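Hypothetical protein Atu2144 (Agrobacterium tumefaciens, PDB 2ODF) is of unknown function but belongs to the N-formylglutamate amidohydrolase family and probably cleaves amide bonds in zinc-dependent fashion. Local coordinates at residues A[7-18]-A[122-133]. Sequence-based numbering, arbitrary orientation.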
ATOM      1  N   PHE A   7     -14.909  -2.494   4.327  1.00 35.72           N
ATOM      2  CA  PHE A   7     -14.365  -3.457   3.406  1.00 33.05           C
ATOM      3  C   PHE A   7     -14.945  -4.844   3.637  1.00 31.00           C
ATOM      4  O   PHE A   7     -15.324  -5.523   2.677  1.00 31.06           O
ATOM      5  CB  PHE A   7     -12.841  -3.485   3.526  1.00 30.89           C
ATOM      6  CG  PHE A   7     -12.180  -4.073   2.339  1.00 28.83           C
ATOM      7  CD1 PHE A   7     -11.951  -5.428   2.266  1.00 26.45           C
ATOM      8  CD2 PHE A   7     -11.854  -3.283   1.244  1.00 26.67           C
ATOM      9  CE1 PHE A   7     -11.348  -5.979   1.145  1.00 26.98           C
ATOM     10  CE2 PHE A   7     -11.284  -3.831   0.125  1.00 23.73           C
ATOM     11  CZ  PHE A   7     -11.010  -5.173   0.076  1.00 25.88           C
ATOM     12  N   PHE A   8     -14.990  -5.253   4.906  1.00 29.66           N
ATOM     13  CA  PHE A   8     -15.450  -6.582   5.318  1.00 28.66           C
ATOM     14  C   PHE A   8     -16.733  -6.508   6.138  1.00 28.45           C
ATOM     15  O   PHE A   8     -16.915  -5.600   6.955  1.00 28.54           O
ATOM     16  CB  PHE A   8     -14.391  -7.314   6.189  1.00 26.67           C
ATOM     17  CG  PHE A   8     -13.051  -7.516   5.510  1.00 25.13           C
ATOM     18  CD1 PHE A   8     -12.925  -8.395   4.443  1.00 24.52           C
ATOM     19  CD2 PHE A   8     -11.916  -6.856   5.957  1.00 23.68           C
ATOM     20  CE1 PHE A   8     -11.713  -8.587   3.819  1.00 23.08           C
ATOM     21  CE2 PHE A   8     -10.709  -7.038   5.338  1.00 23.49           C
ATOM     22  CZ  PHE A   8     -10.608  -7.912   4.262  1.00 24.12           C
ATOM     23  N   THR A   9     -17.598  -7.493   5.959  1.00 28.13           N
ATOM     24  CA  THR A   9     -18.700  -7.704   6.896  1.00 28.90           C
ATOM     25  C   THR A   9     -18.123  -8.255   8.203  1.00 29.56           C
ATOM     26  O   THR A   9     -17.007  -8.794   8.224  1.00 28.80           O
ATOM     27  CB  THR A   9     -19.743  -8.698   6.337  1.00 28.50           C
ATOM     28  OG1 THR A   9     -19.146  -9.985   6.184  1.00 26.43           O
ATOM     29  CG2 THR A   9     -20.296  -8.218   4.982  1.00 27.67           C
ATOM     30  N   GLU A  10     -18.874  -8.131   9.293  1.00 30.34           N
ATOM     31  CA  GLU A  10     -18.497  -8.791  10.555  1.00 30.77           C
ATOM     32  C   GLU A  10     -18.255 -10.285  10.377  1.00 29.81           C
ATOM     33  O   GLU A  10     -17.214 -10.782  10.778  1.00 29.52           O
ATOM     34  CB  GLU A  10     -19.550  -8.568  11.663  1.00 31.59           C
ATOM     35  CG  GLU A  10     -19.203  -7.466  12.671  1.00 34.38           C
ATOM     36  CD  GLU A  10     -20.124  -7.482  13.907  1.00 34.85           C
ATOM     37  OE1 GLU A  10     -20.056  -8.447  14.716  1.00 40.96           O
ATOM     38  OE2 GLU A  10     -20.927  -6.534  14.054  1.00 41.03           O
ATOM     39  N   ALA A  11     -19.209 -10.994   9.764  1.00 29.05           N
ATOM     40  CA  ALA A  11     -19.116 -12.439   9.602  1.00 28.78           C
ATOM     41  C   ALA A  11     -17.908 -12.890   8.759  1.00 28.42           C
ATOM     42  O   ALA A  11     -17.422 -14.007   8.920  1.00 27.47           O
ATOM     43  CB  ALA A  11     -20.395 -12.992   8.996  1.00 29.30           C
ATOM     44  N   GLU A  12     -17.439 -12.027   7.866  1.00 27.01           N
ATOM     45  CA  GLU A  12     -16.326 -12.360   6.982  1.00 26.80           C
ATOM     46  C   GLU A  12     -15.001 -12.476   7.694  1.00 26.73           C
ATOM     47  O   GLU A  12     -14.074 -13.136   7.187  1.00 27.35           O
ATOM     48  CB  GLU A  12     -16.182 -11.287   5.892  1.00 26.75           C
ATOM     49  CG  GLU A  12     -16.907 -11.695   4.687  1.00 26.60           C
ATOM     50  CD  GLU A  12     -17.027 -10.618   3.638  1.00 26.08           C
ATOM     51  OE1 GLU A  12     -16.710  -9.425   3.852  1.00 23.26           O
ATOM     52  OE2 GLU A  12     -17.493 -11.032   2.572  1.00 27.68           O
ATOM     53  N   GLY A  13     -14.905 -11.815   8.839  1.00 26.57           N
ATOM     54  CA  GLY A  13     -13.695 -11.839   9.652  1.00 25.86           C
ATOM     55  C   GLY A  13     -12.602 -10.966   9.083  1.00 24.99           C
ATOM     56  O   GLY A  13     -12.865  -9.920   8.462  1.00 25.29           O
ATOM     57  N   LYS A  14     -11.363 -11.420   9.287  1.00 23.38           N
ATOM     58  CA  LYS A  14     -10.187 -10.636   9.052  1.00 22.57           C
ATOM     59  C   LYS A  14      -9.391 -11.112   7.809  1.00 21.01           C
ATOM     60  O   LYS A  14      -9.483 -12.257   7.394  1.00 20.32           O
ATOM     61  CB  LYS A  14      -9.373 -10.651  10.350  1.00 23.57           C
ATOM     62  CG  LYS A  14      -7.885 -10.725  10.168  1.00 26.21           C
ATOM     63  CD  LYS A  14      -7.225  -9.361  10.324  1.00 28.01           C
ATOM     64  CE  LYS A  14      -5.992  -9.189   9.530  1.00 20.45           C
ATOM     65  NZ  LYS A  14      -4.997  -8.598  10.417  1.00 30.64           N
ATOM     66  N   ALA A  15      -8.655 -10.196   7.185  1.00 20.07           N
ATOM     67  CA  ALA A  15      -7.849 -10.510   6.001  1.00 19.72           C
ATOM     68  C   ALA A  15      -6.867 -11.670   6.217  1.00 18.75           C
ATOM     69  O   ALA A  15      -6.681 -12.488   5.357  1.00 18.89           O
ATOM     70  CB  ALA A  15      -7.064  -9.251   5.537  1.00 18.34           C
ATOM     71  N   VAL A  16      -6.233 -11.706   7.378  1.00 19.06           N
ATOM     72  CA  VAL A  16      -5.072 -12.568   7.620  1.00 19.15           C
ATOM     73  C   VAL A  16      -5.423 -13.663   8.617  1.00 19.10           C
ATOM     74  O   VAL A  16      -6.013 -13.388   9.640  1.00 18.34           O
ATOM     75  CB  VAL A  16      -3.867 -11.787   8.168  1.00 19.34           C
ATOM     76  CG1 VAL A  16      -2.638 -12.707   8.265  1.00 19.63           C
ATOM     77  CG2 VAL A  16      -3.553 -10.546   7.286  1.00 20.69           C
ATOM     78  N   GLY A  17      -5.131 -14.912   8.252  1.00 19.13           N
ATOM     79  CA  GLY A  17      -5.234 -16.045   9.153  1.00 19.37           C
ATOM     80  C   GLY A  17      -3.870 -16.464   9.657  1.00 19.17           C
ATOM     81  O   GLY A  17      -2.874 -16.378   8.928  1.00 17.80           O
ATOM     82  N   VAL A  18      -3.793 -16.863  10.920  1.00 19.58           N
ATOM     83  CA  VAL A  18      -2.535 -17.401  11.445  1.00 19.89           C
ATOM     84  C   VAL A  18      -2.893 -18.642  12.237  1.00 20.85           C
ATOM     85  O   VAL A  18      -3.809 -18.599  13.052  1.00 19.74           O
ATOM     86  CB  VAL A  18      -1.756 -16.398  12.321  1.00 20.58           C
ATOM     87  CG1 VAL A  18      -0.510 -17.072  12.979  1.00 19.83           C
ATOM     88  CG2 VAL A  18      -1.341 -15.161  11.503  1.00 20.86           C
ATOM     89  N   ARG A 122      -8.082  -1.759  -1.438  1.00 17.16           N
ATOM     90  CA  ARG A 122      -7.590  -3.143  -1.488  1.00 17.13           C
ATOM     91  C   ARG A 122      -6.192  -3.265  -0.929  1.00 16.71           C
ATOM     92  O   ARG A 122      -5.888  -4.198  -0.226  1.00 15.92           O
ATOM     93  CB  ARG A 122      -7.605  -3.636  -2.921  1.00 17.34           C
ATOM     94  CG  ARG A 122      -8.996  -3.649  -3.510  1.00 17.11           C
ATOM     95  CD  ARG A 122      -8.944  -4.232  -4.861  1.00 17.00           C
ATOM     96  NE  ARG A 122     -10.213  -4.165  -5.572  1.00 16.39           N
ATOM     97  CZ  ARG A 122     -10.496  -4.874  -6.661  1.00 18.71           C
ATOM     98  NH1 ARG A 122      -9.622  -5.760  -7.136  1.00 18.09           N
ATOM     99  NH2 ARG A 122     -11.662  -4.701  -7.277  1.00 18.14           N
ATOM    100  N   THR A 123      -5.328  -2.315  -1.269  1.00 17.55           N
ATOM    101  CA  THR A 123      -3.965  -2.308  -0.770  1.00 16.59           C
ATOM    102  C   THR A 123      -3.910  -2.232   0.762  1.00 16.51           C
ATOM    103  O   THR A 123      -3.128  -2.935   1.415  1.00 16.91           O
ATOM    104  CB  THR A 123      -3.158  -1.131  -1.399  1.00 16.69           C
ATOM    105  OG1 THR A 123      -3.159  -1.226  -2.839  1.00 15.66           O
ATOM    106  CG2 THR A 123      -1.757  -1.129  -0.903  1.00 15.94           C
ATOM    107  N   SER A 124      -4.774  -1.403   1.331  1.00 16.34           N
ATOM    108  CA  SER A 124      -4.819  -1.166   2.769  1.00 16.45           C
ATOM    109  C   SER A 124      -5.398  -2.311   3.569  1.00 16.42           C
ATOM    110  O   SER A 124      -4.994  -2.520   4.701  1.00 16.90           O
ATOM    111  CB  SER A 124      -5.682   0.063   3.082  1.00 16.45           C
ATOM    112  OG  SER A 124      -5.750   0.252   4.478  1.00 16.60           O
ATOM    113  N   ALA A 125      -6.381  -2.979   2.994  1.00 16.58           N
ATOM    114  CA  ALA A 125      -7.210  -3.971   3.690  1.00 16.97           C
ATOM    115  C   ALA A 125      -6.658  -5.384   3.561  1.00 16.82           C
ATOM    116  O   ALA A 125      -6.795  -6.177   4.496  1.00 17.54           O
ATOM    117  CB  ALA A 125      -8.620  -3.934   3.160  1.00 15.75           C
ATOM    118  N   LEU A 126      -6.049  -5.688   2.406  1.00 16.70           N
ATOM    119  CA  LEU A 126      -5.566  -7.027   2.104  1.00 16.76           C
ATOM    120  C   LEU A 126      -4.064  -7.148   2.088  1.00 16.38           C
ATOM    121  O   LEU A 126      -3.552  -8.027   2.735  1.00 16.67           O
ATOM    122  CB  LEU A 126      -6.120  -7.529   0.781  1.00 17.15           C
ATOM    123  CG  LEU A 126      -7.642  -7.766   0.762  1.00 19.18           C
ATOM    124  CD1 LEU A 126      -8.062  -8.068  -0.674  1.00 21.18           C
ATOM    125  CD2 LEU A 126      -8.120  -8.872   1.767  1.00 16.01           C
ATOM    126  N   TYR A 127      -3.360  -6.260   1.372  1.00 15.21           N
ATOM    127  CA  TYR A 127      -1.943  -6.454   1.091  1.00 15.02           C
ATOM    128  C   TYR A 127      -1.069  -6.049   2.263  1.00 15.45           C
ATOM    129  O   TYR A 127      -0.221  -6.837   2.719  1.00 14.00           O
ATOM    130  CB  TYR A 127      -1.577  -5.681  -0.195  1.00 15.42           C
ATOM    131  CG  TYR A 127      -0.117  -5.605  -0.546  1.00 14.71           C
ATOM    132  CD1 TYR A 127       0.573  -6.700  -1.063  1.00 15.45           C
ATOM    133  CD2 TYR A 127       0.577  -4.400  -0.411  1.00 13.94           C
ATOM    134  CE1 TYR A 127       1.931  -6.585  -1.429  1.00 15.62           C
ATOM    135  CE2 TYR A 127       1.888  -4.286  -0.785  1.00 15.28           C
ATOM    136  CZ  TYR A 127       2.570  -5.358  -1.275  1.00 15.93           C
ATOM    137  OH  TYR A 127       3.900  -5.173  -1.599  1.00 14.45           O
ATOM    138  N   VAL A 128      -1.303  -4.850   2.796  1.00 15.15           N
ATOM    139  CA  VAL A 128      -0.450  -4.348   3.870  1.00 16.37           C
ATOM    140  C   VAL A 128      -0.639  -5.170   5.163  1.00 15.94           C
ATOM    141  O   VAL A 128       0.351  -5.526   5.791  1.00 18.68           O
ATOM    142  CB  VAL A 128      -0.515  -2.782   4.031  1.00 16.63           C
ATOM    143  CG1 VAL A 128       0.269  -2.328   5.286  1.00 18.99           C
ATOM    144  CG2 VAL A 128       0.074  -2.081   2.763  1.00 15.05           C
ATOM    145  N   PRO A 129      -1.883  -5.467   5.588  1.00 16.35           N
ATOM    146  CA  PRO A 129      -2.055  -6.300   6.779  1.00 16.53           C
ATOM    147  C   PRO A 129      -1.373  -7.662   6.673  1.00 16.53           C
ATOM    148  O   PRO A 129      -0.705  -8.068   7.624  1.00 17.92           O
ATOM    149  CB  PRO A 129      -3.605  -6.438   6.915  1.00 16.48           C
ATOM    150  CG  PRO A 129      -4.114  -5.200   6.271  1.00 17.23           C
ATOM    151  CD  PRO A 129      -3.189  -4.959   5.108  1.00 16.49           C
ATOM    152  N   PHE A 130      -1.451  -8.304   5.512  1.00 15.53           N
ATOM    153  CA  PHE A 130      -0.849  -9.595   5.294  1.00 16.12           C
ATOM    154  C   PHE A 130       0.678  -9.540   5.500  1.00 16.56           C
ATOM    155  O   PHE A 130       1.223 -10.271   6.335  1.00 16.94           O
ATOM    156  CB  PHE A 130      -1.234 -10.149   3.913  1.00 16.05           C
ATOM    157  CG  PHE A 130      -0.646 -11.494   3.622  1.00 16.62           C
ATOM    158  CD1 PHE A 130      -1.185 -12.642   4.199  1.00 17.15           C
ATOM    159  CD2 PHE A 130       0.460 -11.619   2.788  1.00 15.53           C
ATOM    160  CE1 PHE A 130      -0.600 -13.881   3.952  1.00 16.23           C
ATOM    161  CE2 PHE A 130       1.042 -12.852   2.556  1.00 16.56           C
ATOM    162  CZ  PHE A 130       0.515 -13.974   3.140  1.00 15.86           C
ATOM    163  N   HIS A 131       1.341  -8.670   4.775  1.00 16.92           N
ATOM    164  CA  HIS A 131       2.748  -8.535   4.873  1.00 17.11           C
ATOM    165  C   HIS A 131       3.221  -7.999   6.202  1.00 18.06           C
ATOM    166  O   HIS A 131       4.243  -8.365   6.654  1.00 18.62           O
ATOM    167  CB  HIS A 131       3.310  -7.835   3.664  1.00 18.06           C
ATOM    168  CG  HIS A 131       3.172  -8.630   2.410  1.00 15.78           C
ATOM    169  ND1 HIS A 131       3.902  -9.758   2.169  1.00 15.35           N
ATOM    170  CD2 HIS A 131       2.327  -8.502   1.371  1.00 16.68           C
ATOM    171  CE1 HIS A 131       3.529 -10.277   1.023  1.00 17.49           C
ATOM    172  NE2 HIS A 131       2.585  -9.524   0.515  1.00 14.16           N
ATOM    173  N   ASP A 132       2.448  -7.131   6.815  1.00 17.71           N
ATOM    174  CA  ASP A 132       2.796  -6.590   8.101  1.00 18.41           C
ATOM    175  C   ASP A 132       2.826  -7.722   9.159  1.00 18.29           C
ATOM    176  O   ASP A 132       3.607  -7.718  10.026  1.00 17.85           O
ATOM    177  CB  ASP A 132       1.838  -5.478   8.518  1.00 17.85           C
ATOM    178  CG  ASP A 132       2.191  -4.102   7.926  1.00 19.96           C
ATOM    179  OD1 ASP A 132       3.179  -3.952   7.231  1.00 20.05           O
ATOM    180  OD2 ASP A 132       1.465  -3.187   8.195  1.00 19.76           O
ATOM    181  N   ARG A 133       1.904  -8.638   9.060  1.00 19.27           N
ATOM    182  CA  ARG A 133       1.816  -9.689  10.032  1.00 19.14           C
ATOM    183  C   ARG A 133       2.984 -10.645   9.862  1.00 19.14           C
ATOM    184  O   ARG A 133       3.545 -11.058  10.787  1.00 17.96           O
ATOM    185  CB  ARG A 133       0.522 -10.448   9.885  1.00 20.77           C
ATOM    186  CG  ARG A 133       0.302 -11.453  10.937  1.00 23.01           C
ATOM    187  CD  ARG A 133       0.099 -10.823  12.259  1.00 31.13           C
ATOM    188  NE  ARG A 133      -0.445 -11.777  13.182  1.00 35.76           N
ATOM    189  CZ  ARG A 133      -1.727 -12.082  13.265  1.00 37.88           C
ATOM    190  NH1 ARG A 133      -2.592 -11.488  12.493  1.00 39.87           N
ATOM    191  NH2 ARG A 133      -2.143 -12.965  14.135  1.00 38.17           N
TER
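Phe7 lays its ring flat on the methyl of Ala125, a CH-pi contact in which Ala125 CB stands 3.6 Å from the ring centroid and only 10° off the ring normal. The ring reaches the helix because CG of Phe7 is anti to the backbone N (chi1 -160°). Leu126 crosses Phe7 at about a right angle, its CG 4.1 Å from Phe7 CE1. The neighbouring ring of Phe8 meets Leu126 differently, with its edge: Phe8 CZ lies 3.7 Å from Leu126 CD2, while Phe7 CD1 sits over a face of the Phe8 ring. The same CD2 methyl also touches Ala15 CB.

Farther along the helix, valines of the strand meet the backbone and Arg133. Val16 sends CG2 against the backbone, 3.5 Å from Phe130 CA, and rests it against CB of both Pro129 and Phe130. Arg133, bent at chi2 (67°), turns its guanidinium so that one face covers Val18 CG2, which is 3.6 Å from Arg133 CZ. Lys14 NZ comes to the edge of this guanidinium, 4.3 Å from Arg133 NH1, a proximity of like charges that solvent probably screens, since Lys14 is exposed.

The side-chain hydrogen bonds made inside the two segments both belong to the 7-18 loop. Thr9 OG1 accepts from Glu12 N in an ST motif, and Thr9 N donates back to Glu12 OE1 (3.0 Å), tying together the loop that contains the Glu10-Gly13 type I turn.

The N-terminal arm and strand 16-19, an outermost strand, within this chain, of the mixed sheet, thus lie along helix 116-143. Val16 and Phe130 both touch Val78 of the adjoining strand 77-80, so the helix packs on the sheet margin, while Ser124 OG and Asp132 OD1 hydrogen-bond to Asp132 and Ser124, respectively, of the second subunit.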